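Local structure of AtxE2 (Asticcacaulis excentricus, 5TXE) at residues 608-613 with 636-641; 524-529 with 547-552; 631-636 with 647-652; 214-219 with 559-564; 603-608 with 651-656. The protein hydrolyses the isopeptide bond of the lasso peptides astexin-2 and astexin-3, opening these threaded substrates and converting them to linear peptides. The protein carries 1 engineered substitution. One frame throughout, in Å; residues are numbered along the deposited sequence.

Contact 1. Residues 608-613 with 636-641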
# COMPACT_ATOMS: atom_id res chain seq x y z
N ASP A 608 -14.28 -5.73 11.51
CA ASP A 608 -14.80 -6.92 12.12
C ASP A 608 -13.89 -8.10 11.87
O ASP A 608 -13.74 -8.98 12.72
CB ASP A 608 -16.26 -7.25 11.71
CG ASP A 608 -16.48 -7.35 10.20
OD1 ASP A 608 -15.56 -7.16 9.34
OD2 ASP A 608 -17.66 -7.64 9.87
N GLU A 609 -13.28 -8.13 10.74
CA GLU A 609 -12.40 -9.25 10.39
C GLU A 609 -11.10 -9.28 11.25
O GLU A 609 -10.39 -10.27 11.22
CB GLU A 609 -12.10 -9.14 8.92
CG GLU A 609 -11.27 -10.23 8.31
CD GLU A 609 -11.32 -10.24 6.77
OE1 GLU A 609 -10.37 -9.73 6.14
OE2 GLU A 609 -12.33 -10.74 6.21
N GLU A 610 -10.85 -8.26 12.07
CA GLU A 610 -9.69 -8.30 12.96
C GLU A 610 -10.03 -8.09 14.40
O GLU A 610 -9.13 -8.23 15.24
CB GLU A 610 -8.65 -7.23 12.57
CG GLU A 610 -8.07 -7.46 11.18
CD GLU A 610 -6.93 -6.48 10.84
OE1 GLU A 610 -7.05 -5.23 11.07
OE2 GLU A 610 -5.92 -6.97 10.28
N TYR A 611 -11.28 -7.77 14.72
CA TYR A 611 -11.57 -7.38 16.09
C TYR A 611 -11.38 -8.46 17.13
O TYR A 611 -11.13 -8.11 18.28
CB TYR A 611 -12.96 -6.76 16.25
CG TYR A 611 -14.07 -7.67 16.70
CD1 TYR A 611 -14.58 -8.63 15.86
CD2 TYR A 611 -14.66 -7.50 17.91
CE1 TYR A 611 -15.61 -9.48 16.29
CE2 TYR A 611 -15.71 -8.30 18.33
CZ TYR A 611 -16.18 -9.30 17.52
OH TYR A 611 -17.19 -10.11 17.95
N LEU A 612 -11.53 -9.74 16.78
CA LEU A 612 -11.49 -10.77 17.75
C LEU A 612 -10.15 -10.76 18.50
O LEU A 612 -10.11 -11.00 19.71
CB LEU A 612 -11.66 -12.14 17.13
CG LEU A 612 -13.09 -12.45 16.63
CD1 LEU A 612 -13.14 -13.80 15.95
CD2 LEU A 612 -14.04 -12.41 17.79
N GLY A 613 -9.10 -10.49 17.75
CA GLY A 613 -7.75 -10.31 18.26
C GLY A 613 -7.59 -9.26 19.32
O GLY A 613 -6.71 -9.37 20.19
N GLU A 636 -15.40 -5.44 6.73
CA GLU A 636 -14.23 -4.68 6.43
C GLU A 636 -13.01 -5.57 6.50
O GLU A 636 -13.09 -6.71 6.89
CB GLU A 636 -14.06 -3.55 7.40
CG GLU A 636 -14.85 -2.32 7.04
CD GLU A 636 -14.35 -1.66 5.77
OE1 GLU A 636 -13.36 -2.14 5.20
OE2 GLU A 636 -14.99 -0.66 5.32
N HIS A 637 -11.87 -5.02 6.11
CA HIS A 637 -10.64 -5.77 6.02
C HIS A 637 -9.52 -4.95 6.69
O HIS A 637 -9.71 -3.83 7.15
CB HIS A 637 -10.30 -6.06 4.55
CG HIS A 637 -11.33 -6.85 3.86
ND1 HIS A 637 -11.53 -8.18 4.15
CD2 HIS A 637 -12.33 -6.49 3.02
CE1 HIS A 637 -12.57 -8.62 3.45
NE2 HIS A 637 -13.09 -7.60 2.79
N HIS A 638 -8.39 -5.59 6.77
CA HIS A 638 -7.15 -5.07 7.33
C HIS A 638 -6.89 -3.64 6.89
O HIS A 638 -6.59 -2.80 7.73
CB HIS A 638 -6.04 -6.04 6.85
CG HIS A 638 -4.66 -5.66 7.21
ND1 HIS A 638 -4.21 -5.72 8.50
CD2 HIS A 638 -3.60 -5.29 6.45
CE1 HIS A 638 -2.94 -5.36 8.54
NE2 HIS A 638 -2.55 -5.08 7.30
N VAL A 639 -7.09 -3.36 5.61
CA VAL A 639 -7.23 -1.99 5.10
C VAL A 639 -8.72 -1.77 4.70
O VAL A 639 -9.31 -2.65 4.04
CB VAL A 639 -6.33 -1.84 3.87
CG1 VAL A 639 -6.63 -0.58 3.10
CG2 VAL A 639 -4.87 -1.86 4.32
N LYS A 640 -9.31 -0.64 5.07
CA LYS A 640 -10.74 -0.46 4.91
C LYS A 640 -11.06 -0.00 3.52
O LYS A 640 -10.26 0.64 2.93
CB LYS A 640 -11.33 0.48 5.95
CG LYS A 640 -11.21 -0.05 7.36
CD LYS A 640 -11.68 0.97 8.37
CE LYS A 640 -11.59 0.45 9.79
NZ LYS A 640 -10.18 0.44 10.31
N TRP A 641 -12.21 -0.41 3.00
CA TRP A 641 -12.54 -0.18 1.60
C TRP A 641 -13.82 0.63 1.42
O TRP A 641 -14.03 1.23 0.35
CB TRP A 641 -12.63 -1.53 0.88
CG TRP A 641 -13.76 -2.39 1.28
CD1 TRP A 641 -13.81 -3.19 2.36
CD2 TRP A 641 -15.01 -2.60 0.55
NE1 TRP A 641 -15.03 -3.87 2.38
CE2 TRP A 641 -15.78 -3.51 1.29
CE3 TRP A 641 -15.55 -2.10 -0.64
CZ2 TRP A 641 -17.05 -3.94 0.88
CZ3 TRP A 641 -16.82 -2.51 -1.04
CH2 TRP A 641 -17.54 -3.44 -0.28
O HOH W 1 -8.17 -8.55 5.92
O HOH W 2 -5.62 -3.10 10.33

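Contact 2. Residues 524-529 with 547-552. Engineered in segment 524-529: Ala527 (natural residue Ser).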
# COMPACT_ATOMS: atom_id res chain seq x y z
N THR A 524 -0.59 7.39 15.82
CA THR A 524 -1.51 6.57 15.08
C THR A 524 -0.73 5.43 14.43
O THR A 524 0.44 5.56 14.19
CB THR A 524 -2.27 7.30 13.97
OG1 THR A 524 -1.38 7.71 12.94
CG2 THR A 524 -2.96 8.50 14.49
N GLY A 525 -1.39 4.33 14.15
CA GLY A 525 -0.78 3.27 13.37
C GLY A 525 -1.77 2.24 12.80
O GLY A 525 -2.82 1.99 13.39
N LEU A 526 -1.42 1.73 11.64
CA LEU A 526 -2.08 0.62 10.99
C LEU A 526 -1.00 -0.31 10.47
O LEU A 526 0.07 0.12 10.03
CB LEU A 526 -2.94 1.14 9.85
CG LEU A 526 -3.62 0.06 9.00
CD1 LEU A 526 -4.95 0.61 8.48
CD2 LEU A 526 -2.78 -0.36 7.80
N ALA A 527 -1.26 -1.61 10.55
CA ALA A 527 -0.33 -2.65 10.10
C ALA A 527 0.98 -2.57 10.91
O ALA A 527 0.93 -2.60 12.13
CB ALA A 527 -0.11 -2.53 8.59
N ASP A 528 2.12 -2.35 10.27
CA ASP A 528 3.36 -2.34 11.00
C ASP A 528 3.38 -1.17 11.97
O ASP A 528 3.90 -1.27 13.03
CB ASP A 528 4.58 -2.37 10.07
CG ASP A 528 5.87 -2.74 10.83
OD1 ASP A 528 5.89 -3.85 11.40
OD2 ASP A 528 6.80 -1.89 10.93
N GLY A 529 2.68 -0.10 11.64
CA GLY A 529 2.53 1.02 12.52
C GLY A 529 1.70 0.72 13.72
O GLY A 529 1.89 1.36 14.75
N VAL A 547 -4.31 6.16 18.48
CA VAL A 547 -5.28 5.51 17.69
C VAL A 547 -4.59 4.40 16.94
O VAL A 547 -3.48 4.58 16.47
CB VAL A 547 -5.92 6.46 16.69
CG1 VAL A 547 -6.94 5.71 15.83
CG2 VAL A 547 -6.64 7.59 17.44
N THR A 548 -5.22 3.22 16.87
CA THR A 548 -4.71 2.10 16.08
C THR A 548 -5.87 1.46 15.30
O THR A 548 -7.01 1.53 15.75
CB THR A 548 -3.98 1.09 16.96
OG1 THR A 548 -3.47 0.07 16.16
CG2 THR A 548 -4.89 0.38 17.96
N SER A 549 -5.61 0.85 14.18
CA SER A 549 -6.65 0.17 13.41
C SER A 549 -6.81 -1.29 13.81
O SER A 549 -7.79 -1.93 13.45
CB SER A 549 -6.30 0.19 11.96
OG SER A 549 -5.20 -0.69 11.76
N SER A 550 -5.87 -1.81 14.56
CA SER A 550 -5.95 -3.17 15.02
C SER A 550 -5.23 -3.37 16.36
O SER A 550 -4.43 -2.55 16.80
CB SER A 550 -5.33 -4.12 14.00
OG SER A 550 -3.94 -3.85 13.84
N CYS A 551 -5.56 -4.49 16.99
CA CYS A 551 -4.96 -4.94 18.21
C CYS A 551 -5.19 -6.48 18.21
O CYS A 551 -6.16 -6.97 17.62
CB CYS A 551 -5.61 -4.21 19.39
SG CYS A 551 -4.59 -4.16 20.88
N CYS A 552 -4.27 -7.28 18.76
CA CYS A 552 -3.09 -6.81 19.54
C CYS A 552 -1.84 -7.50 19.10
O CYS A 552 -1.86 -8.48 18.32
CB CYS A 552 -3.33 -7.11 21.02
SG CYS A 552 -4.69 -6.12 21.70
O HOH W 3 -3.24 -3.27 11.46

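Contact 3. Residues 631-636 with 647-652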
# COMPACT_ATOMS: atom_id res chain seq x y z
N ILE A 631 -14.00 0.33 18.34
CA ILE A 631 -15.05 0.56 17.39
C ILE A 631 -14.95 -0.56 16.42
O ILE A 631 -13.88 -0.93 16.02
CB ILE A 631 -14.85 1.85 16.59
CG1 ILE A 631 -14.66 3.05 17.51
CG2 ILE A 631 -16.04 2.13 15.67
CD1 ILE A 631 -15.86 3.45 18.41
N ILE A 632 -16.09 -1.12 16.00
CA ILE A 632 -16.08 -2.21 15.04
C ILE A 632 -16.79 -1.81 13.77
O ILE A 632 -17.90 -1.30 13.83
CB ILE A 632 -16.79 -3.41 15.69
CG1 ILE A 632 -15.95 -3.86 16.87
CG2 ILE A 632 -16.96 -4.59 14.69
CD1 ILE A 632 -16.78 -4.62 17.83
N TYR A 633 -16.20 -2.12 12.60
CA TYR A 633 -16.85 -1.85 11.31
C TYR A 633 -17.20 -3.14 10.59
O TYR A 633 -16.32 -4.00 10.39
CB TYR A 633 -15.87 -1.01 10.44
CG TYR A 633 -15.61 0.40 10.95
CD1 TYR A 633 -14.65 0.67 11.92
CD2 TYR A 633 -16.31 1.44 10.47
CE1 TYR A 633 -14.44 1.94 12.39
CE2 TYR A 633 -16.11 2.72 10.95
CZ TYR A 633 -15.18 2.97 11.90
OH TYR A 633 -14.99 4.32 12.29
N PRO A 634 -18.44 -3.26 10.09
CA PRO A 634 -18.85 -4.50 9.45
C PRO A 634 -18.34 -4.69 8.04
O PRO A 634 -18.20 -3.72 7.27
CB PRO A 634 -20.37 -4.41 9.43
CG PRO A 634 -20.62 -2.92 9.35
CD PRO A 634 -19.53 -2.30 10.18
N ASN A 635 -18.12 -5.96 7.69
CA ASN A 635 -17.67 -6.34 6.37
C ASN A 635 -16.43 -5.49 5.89
O ASN A 635 -16.43 -4.94 4.78
CB ASN A 635 -18.83 -6.22 5.37
CG ASN A 635 -18.47 -6.84 4.03
OD1 ASN A 635 -17.60 -7.68 3.96
ND2 ASN A 635 -19.07 -6.38 2.96
N GLU A 636 -15.40 -5.44 6.73
CA GLU A 636 -14.23 -4.68 6.43
C GLU A 636 -13.01 -5.57 6.50
O GLU A 636 -13.09 -6.71 6.89
CB GLU A 636 -14.06 -3.55 7.40
CG GLU A 636 -14.85 -2.32 7.04
CD GLU A 636 -14.35 -1.66 5.77
OE1 GLU A 636 -13.36 -2.14 5.20
OE2 GLU A 636 -14.99 -0.66 5.32
N LEU A 647 -14.58 7.72 6.01
CA LEU A 647 -14.90 9.05 6.47
C LEU A 647 -15.16 9.10 7.96
O LEU A 647 -14.78 10.04 8.64
CB LEU A 647 -16.10 9.61 5.68
CG LEU A 647 -16.57 11.00 6.12
CD1 LEU A 647 -15.45 12.00 5.98
CD2 LEU A 647 -17.77 11.49 5.30
N ALA A 648 -15.85 8.08 8.47
CA ALA A 648 -16.18 8.00 9.88
C ALA A 648 -14.92 7.76 10.70
O ALA A 648 -14.77 8.32 11.74
CB ALA A 648 -17.16 6.87 10.07
N VAL A 649 -13.99 6.98 10.19
CA VAL A 649 -12.71 6.81 10.83
C VAL A 649 -11.93 8.15 10.92
O VAL A 649 -11.47 8.54 11.99
CB VAL A 649 -11.88 5.78 10.07
CG1 VAL A 649 -10.42 5.74 10.56
CG2 VAL A 649 -12.48 4.41 10.30
N TYR A 650 -11.80 8.84 9.78
CA TYR A 650 -11.20 10.17 9.72
C TYR A 650 -11.78 11.08 10.78
O TYR A 650 -11.04 11.70 11.56
CB TYR A 650 -11.47 10.85 8.39
CG TYR A 650 -10.69 10.39 7.17
CD1 TYR A 650 -9.64 9.46 7.23
CD2 TYR A 650 -10.99 10.93 5.93
CE1 TYR A 650 -8.96 9.06 6.07
CE2 TYR A 650 -10.28 10.58 4.78
CZ TYR A 650 -9.26 9.67 4.85
OH TYR A 650 -8.60 9.42 3.70
N ASN A 651 -13.10 11.16 10.84
CA ASN A 651 -13.75 12.12 11.74
C ASN A 651 -13.61 11.77 13.20
O ASN A 651 -13.41 12.65 14.03
CB ASN A 651 -15.22 12.24 11.43
CG ASN A 651 -15.46 13.12 10.23
OD1 ASN A 651 -14.80 14.11 10.06
ND2 ASN A 651 -16.43 12.78 9.42
N ARG A 652 -13.70 10.48 13.54
CA ARG A 652 -13.56 10.12 14.90
C ARG A 652 -12.10 10.28 15.37
O ARG A 652 -11.83 10.54 16.54
CB ARG A 652 -14.05 8.69 15.11
CG ARG A 652 -14.20 8.33 16.58
CD ARG A 652 -14.65 6.87 16.73
NE ARG A 652 -16.09 6.69 16.49
CZ ARG A 652 -16.62 6.13 15.41
NH1 ARG A 652 -15.89 5.76 14.43
NH2 ARG A 652 -17.93 5.99 15.31

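Contact 4. Residues 214-219 with 559-564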
# COMPACT_ATOMS: atom_id res chain seq x y z
N HIS A 214 -8.24 -20.27 9.86
CA HIS A 214 -7.71 -18.98 10.26
C HIS A 214 -8.85 -18.25 10.98
O HIS A 214 -9.60 -17.52 10.38
CB HIS A 214 -7.19 -18.19 9.04
CG HIS A 214 -6.50 -16.91 9.41
ND1 HIS A 214 -7.05 -15.66 9.21
CD2 HIS A 214 -5.31 -16.70 10.02
CE1 HIS A 214 -6.21 -14.74 9.62
NE2 HIS A 214 -5.15 -15.34 10.13
N PRO A 215 -9.00 -18.50 12.27
CA PRO A 215 -10.18 -18.11 13.03
C PRO A 215 -10.45 -16.62 13.05
O PRO A 215 -11.63 -16.17 13.07
CB PRO A 215 -9.88 -18.60 14.42
CG PRO A 215 -8.82 -19.63 14.29
CD PRO A 215 -8.10 -19.41 12.99
N LEU A 216 -9.39 -15.84 13.02
CA LEU A 216 -9.56 -14.41 13.02
C LEU A 216 -10.53 -13.96 11.97
O LEU A 216 -11.41 -13.09 12.24
CB LEU A 216 -8.23 -13.68 12.80
CG LEU A 216 -8.24 -12.18 13.14
CD1 LEU A 216 -8.33 -11.97 14.63
CD2 LEU A 216 -7.01 -11.49 12.57
N THR A 217 -10.42 -14.56 10.80
CA THR A 217 -11.21 -14.17 9.67
C THR A 217 -12.43 -15.03 9.38
O THR A 217 -13.23 -14.64 8.58
CB THR A 217 -10.36 -14.05 8.41
OG1 THR A 217 -9.77 -15.28 8.13
CG2 THR A 217 -9.17 -13.00 8.60
N GLY A 218 -12.60 -16.18 10.01
CA GLY A 218 -13.80 -16.97 9.75
C GLY A 218 -13.66 -18.39 10.26
O GLY A 218 -12.55 -18.88 10.51
N ALA A 219 -14.80 -19.04 10.32
CA ALA A 219 -14.93 -20.33 10.98
C ALA A 219 -15.11 -21.48 10.01
O ALA A 219 -15.75 -22.46 10.33
CB ALA A 219 -16.11 -20.27 11.93
N SER A 559 -0.79 -16.41 17.73
CA SER A 559 -0.77 -17.87 17.81
C SER A 559 -2.22 -18.34 17.68
O SER A 559 -2.59 -18.95 16.67
CB SER A 559 -0.18 -18.34 19.12
OG SER A 559 -0.39 -19.73 19.27
N VAL A 560 -3.07 -17.99 18.64
CA VAL A 560 -4.41 -18.59 18.71
C VAL A 560 -5.28 -18.22 17.47
O VAL A 560 -5.75 -19.10 16.77
CB VAL A 560 -5.10 -18.29 20.00
CG1 VAL A 560 -6.47 -18.98 20.07
CG2 VAL A 560 -4.27 -18.74 21.21
N MET A 561 -5.42 -16.94 17.17
CA MET A 561 -6.33 -16.47 16.18
C MET A 561 -5.87 -16.66 14.76
O MET A 561 -6.66 -16.53 13.82
CB MET A 561 -6.69 -15.01 16.45
CG MET A 561 -7.55 -14.85 17.71
SD MET A 561 -8.97 -15.96 17.89
CE MET A 561 -9.74 -15.33 16.46
N ASN A 562 -4.59 -16.87 14.58
CA ASN A 562 -4.06 -17.20 13.29
C ASN A 562 -4.30 -18.65 12.90
O ASN A 562 -4.17 -18.96 11.75
CB ASN A 562 -2.55 -16.94 13.22
CG ASN A 562 -2.21 -15.51 12.85
OD1 ASN A 562 -2.95 -14.83 12.14
ND2 ASN A 562 -1.10 -15.03 13.36
N GLY A 563 -4.55 -19.54 13.86
CA GLY A 563 -4.62 -20.97 13.59
C GLY A 563 -3.24 -21.58 13.41
O GLY A 563 -2.25 -20.86 13.25
N PRO A 564 -3.19 -22.90 13.33
CA PRO A 564 -1.86 -23.53 13.51
C PRO A 564 -0.90 -23.38 12.36
O PRO A 564 0.31 -23.36 12.57
CB PRO A 564 -2.19 -25.01 13.75
CG PRO A 564 -3.66 -25.13 13.64
CD PRO A 564 -4.30 -23.79 13.65

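Contact 5. Residues 603-608 with 651-656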
# COMPACT_ATOMS: atom_id res chain seq x y z
N LEU A 603 -7.78 4.60 21.21
CA LEU A 603 -8.90 4.31 20.38
C LEU A 603 -8.53 3.26 19.35
O LEU A 603 -7.56 3.46 18.63
CB LEU A 603 -9.38 5.55 19.68
CG LEU A 603 -10.50 5.35 18.68
CD1 LEU A 603 -11.78 4.97 19.34
CD2 LEU A 603 -10.74 6.66 17.96
N ILE A 604 -9.31 2.17 19.26
CA ILE A 604 -9.09 1.13 18.24
C ILE A 604 -10.26 1.14 17.25
O ILE A 604 -11.42 0.94 17.64
CB ILE A 604 -8.97 -0.27 18.88
CG1 ILE A 604 -7.91 -0.27 20.00
CG2 ILE A 604 -8.61 -1.33 17.89
CD1 ILE A 604 -8.11 -1.39 21.02
N GLN A 605 -9.96 1.32 15.97
CA GLN A 605 -11.00 1.41 14.96
C GLN A 605 -10.80 0.23 14.08
O GLN A 605 -10.05 0.29 13.08
CB GLN A 605 -10.89 2.72 14.21
CG GLN A 605 -11.20 3.92 15.10
CD GLN A 605 -11.81 5.09 14.37
OE1 GLN A 605 -13.03 5.06 14.05
NE2 GLN A 605 -11.04 6.16 14.17
N SER A 606 -11.41 -0.89 14.46
CA SER A 606 -11.10 -2.18 13.85
C SER A 606 -12.12 -2.65 12.83
O SER A 606 -13.31 -2.45 12.99
CB SER A 606 -10.99 -3.23 14.97
OG SER A 606 -10.59 -4.49 14.49
N ALA A 607 -11.65 -3.33 11.80
CA ALA A 607 -12.50 -4.17 10.96
C ALA A 607 -13.04 -5.32 11.78
O ALA A 607 -12.34 -5.79 12.68
CB ALA A 607 -11.69 -4.71 9.81
N ASP A 608 -14.28 -5.73 11.51
CA ASP A 608 -14.80 -6.92 12.12
C ASP A 608 -13.89 -8.10 11.87
O ASP A 608 -13.74 -8.98 12.72
CB ASP A 608 -16.26 -7.25 11.71
CG ASP A 608 -16.48 -7.35 10.20
OD1 ASP A 608 -15.56 -7.16 9.34
OD2 ASP A 608 -17.66 -7.64 9.87
N ASN A 651 -13.10 11.16 10.84
CA ASN A 651 -13.75 12.12 11.74
C ASN A 651 -13.61 11.77 13.20
O ASN A 651 -13.41 12.65 14.03
CB ASN A 651 -15.22 12.24 11.43
CG ASN A 651 -15.46 13.12 10.23
OD1 ASN A 651 -14.80 14.11 10.06
ND2 ASN A 651 -16.43 12.78 9.42
N ARG A 652 -13.70 10.48 13.54
CA ARG A 652 -13.56 10.12 14.90
C ARG A 652 -12.10 10.28 15.37
O ARG A 652 -11.83 10.54 16.54
CB ARG A 652 -14.05 8.69 15.11
CG ARG A 652 -14.20 8.33 16.58
CD ARG A 652 -14.65 6.87 16.73
NE ARG A 652 -16.09 6.69 16.49
CZ ARG A 652 -16.62 6.13 15.41
NH1 ARG A 652 -15.89 5.76 14.43
NH2 ARG A 652 -17.93 5.99 15.31
N THR A 653 -11.16 10.01 14.49
CA THR A 653 -9.80 10.14 14.86
C THR A 653 -9.43 11.62 15.11
O THR A 653 -8.74 11.93 16.06
CB THR A 653 -8.90 9.54 13.80
OG1 THR A 653 -8.94 8.14 13.94
CG2 THR A 653 -7.47 10.00 13.98
N ILE A 654 -9.95 12.53 14.28
CA ILE A 654 -9.78 13.97 14.55
C ILE A 654 -10.46 14.35 15.84
O ILE A 654 -9.86 15.05 16.67
CB ILE A 654 -10.31 14.81 13.40
CG1 ILE A 654 -9.40 14.63 12.21
CG2 ILE A 654 -10.35 16.28 13.74
CD1 ILE A 654 -9.99 15.14 10.92
N ASP A 655 -11.67 13.88 16.07
CA ASP A 655 -12.36 14.24 17.29
C ASP A 655 -11.56 13.74 18.50
O ASP A 655 -11.50 14.39 19.54
CB ASP A 655 -13.74 13.60 17.38
CG ASP A 655 -14.76 14.15 16.37
OD1 ASP A 655 -14.49 15.16 15.70
OD2 ASP A 655 -15.85 13.54 16.23
N TRP A 656 -11.02 12.55 18.37
CA TRP A 656 -10.33 11.94 19.49
C TRP A 656 -9.13 12.79 19.88
O TRP A 656 -8.95 13.08 21.07
CB TRP A 656 -9.89 10.55 19.13
CG TRP A 656 -9.15 9.78 20.12
CD1 TRP A 656 -7.82 9.54 20.11
CD2 TRP A 656 -9.68 8.98 21.16
NE1 TRP A 656 -7.47 8.68 21.11
CE2 TRP A 656 -8.59 8.33 21.79
CE3 TRP A 656 -10.96 8.79 21.66
CZ2 TRP A 656 -8.74 7.52 22.88
CZ3 TRP A 656 -11.11 7.92 22.76
CH2 TRP A 656 -10.03 7.27 23.32

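Contact 1. Residues 608-613 with 636-641
Two histidine-carboxylate hydrogen bonds lie next to each other here, each donated by a ring ND1. In the first, His638 ND1 reaches Glu610 OE2 at 2.8 Å, on the syn lone pair of that oxygen, with the acceptor close to the plane of the imidazole. The carboxylate plane is turned 82° from the ring, and its OE2 comes to the ring edge. Glutamate suits the place because its chain, extended beyond CG, carries the acid from the short helix to the histidine. In the second, His637 ND1 lies 2.8 Å from Glu609 OE1, which it meets from above the carboxylate plane, 42° out of it.

Carboxylate-to-backbone bonding adds a third tie. Glu636 N points almost straight at Asp608 OD1 (3.1 Å, 176° at the hydrogen), while Asp608 OD2 takes the amide of Asn635. Glu636 itself turns back on its own loop, accepting from Trp641 N through OE1 and from His645 through OE2.

Water adds a bridge between the pairs. One molecule donates to Glu609 OE1 at 2.5 Å and accepts from His638 N, joining the two histidine pairs.

With Glu610 probably orienting and polarising His638, whose NE2 bonds the backbone of the bound peptide and faces the engineered Ala527 at the nucleophile position, the arrangement is consistent with the acid-histidine half of the charge-relay triad of an alpha/beta hydrolase.

Contact 2. Residues 524-529 with 547-552
Thr524 and Val547 project from the same face of the sheet, toward helix 643-662, where Phe657 packs on both; Thr524 CG2 approaches Val547 CB at 4.2 Å, while its OG1 is bound by the carbonyl of Ile435. Thr548 points to the other face, toward helix 528-539. Its OG1, anti to the backbone N, donates to Ser550 O at 2.9 Å and so ties down the turn after the strand.

Beyond the strand ends, Leu526 and Ser549 meet. Ser549 OG sits between its own backbone N and carbonyl carbon (chi1 71°), and this puts it against Leu526 CG at 3.3 Å. A small serine leaves room for the leucine branch beside it.

The backbones run parallel, joined by Gly525 N to Val547 O (3.1 Å) and Ser549 N to Gly525 O (3.1 Å). Gly525 has to lack a side chain, since a CB would clash with Gly529 O. A water accepts from Ala527 N at 2.7 Å and lies hydrogen-bonded to Ser550 OG.

The engineered Ala527, serine in nature, has phi 62° and psi -120° in a sharp turn between strand and helix: the nucleophile elbow, with its Gly-X-Ser-X-Gly pattern, of a beta-alpha-beta unit in alpha/beta hydrolases.

Contact 3. Residues 631-636 with 647-652
Tyr633 drives its hydroxyl end against helix 647-652, with Val649 CG2 lying obliquely across the ring tip, 3.5 Å from CZ and 3.2 Å from OH. CG of the tyrosine is anti to its carbonyl carbon (chi1 -67°), which sends the long ring from the strand straight to the helix. Ala648 CB comes to the ring edge at 4.0 Å from OH; a methyl is small enough to let the phenol approach the helix backbone there.

Arg652 meets the same hydroxyl tip to tip. Its NH1 lies 2.7 Å from Tyr633 OH, with the oxygen near the guanidinium plane and the ring turned 68° from that plane. Gln605 OE1, on the neighbouring strand, is hydrogen-bonded to Tyr633 OH and also holds Arg652. Tyrosine thus serves twice, its ring as an apolar spacer and its hydroxyl as a polar end.

Ile631, two residues earlier and therefore on the same side of the strand, packs on the arginine. Its CD1 lies over one guanidinium face, 3.8 Å from NE, and CG2 also sits 3.8 Å above the plane, toward the rim. The bend of the arginine at chi3 (-79°) brings that flat group over.

The axes of strand 631-633 and helix 647-652 run nearly antiparallel and pass 11.3 Å apart. This is the last strand of the alpha/beta-hydrolase sheet with the helix that returns along it, the loop between them carrying His638, the probable charge-relay histidine.

Contact 4. Residues 214-219 with 559-564
This is a mixed polar and apolar contact between two irregular segments far apart in the chain: 214-219 belongs to the long connection between strands 183-188 and 230-235, whereas segment 559-564 links two helices of the hydrolase domain. His214 and Asn562 lie side by side, ring and amide only 21° apart. His214 NE2 donates to a lone pair of Asn562 OD1 at 3.0 Å, and ND1 shares a hydrogen bond with Thr217 OG1, so both nitrogens fix the ring's rotation. Asn562 ND2 binds the backbone of the bound peptide, to which His214 NE2 also makes a weak bond. An alanine in place of His214 would probably leave Asn562 less firmly positioned for the peptide, the NE2 bond being lost.

Such a meeting of propeller and catalytic domains, with the substrate site between them, belongs to the prolyl oligopeptidase architecture. Asn562 sits in a type I beta turn from Val560 to Gly563, which turns Met561 O toward Leu216 N, the donor of a 2.9 Å hydrogen bond. Pro215, with no N-H to offer, lays CD against that oxygen at 3.3 Å. Met561, bent at chi2 and chi3, curls its CE to 3.5 Å from Leu216 N and beside Pro215 CB, while Leu216 CD1 crosses its CB at 3.9 Å.

Contact 5. Residues 603-608 with 651-656
Leu603 CB sits over the face of the Trp656 indole, 3.7 Å from the centroid of the six-membered ring and 15° off its normal, a CH-pi contact. The tryptophan has CG anti to its backbone N, and the two side chains slide past each other in opposite directions, so that Leu603 CD2 ends near Arg652 CG at 4.1 Å. The broad indole suits the place because its face can receive Leu603 CB over the centre of the ring.

One turn earlier along the helix the contact becomes polar. Arg652 NH1 donates to Gln605 OE1, the oxygen that Tyr633 also holds, at 3.0 Å; the amide is at 90° to the guanidinium, and the donor lies above the carbonyl plane, off its lone pairs. The other end of the amide, Gln605 NE2, lies 2.9 Å from Thr653 OG1 and bonds Val649 O. Glutamine suits this buried spot because it can offer an acceptor and a donor at once, and its bend at chi2 lets it do so.

Strand 603-607 and helix 651-656 run antiparallel, 176° between directions and with their axes 10.3 Å apart, the sheet and one of its flanking helical layers in the alpha/beta-hydrolase sandwich. Replacing Trp656 by an alanine would probably loosen the helix on Leu603, because the CH-pi surface would go. Farther out, Trp660 and Trp678 meet the Trp656 ring edge to face, and its NE1 makes a weak hydrogen bond to Ala546 O.

How the contacts relate
Contacts 1 and 2 are buried and meet at the active centre, where His638 faces the nucleophile position; contact 1 works through charged and imidazole groups, contact 2 mainly through backbone bonds. Contacts 3 and 5 share helix 643-662 and Arg652 and set it on neighbouring strands. Contact 5 is the more buried of the two, with an indole and a buried amide, while contact 3, on the outermost strand, is only partly buried. Strand 602-607 of contact 5 also pairs with strand 545-548 of contact 2 and runs into the helix of contact 1. Contact 4 alone reaches outside the catalytic domain, bridging two domains beside contact 1, where Leu216 packs on Glu609.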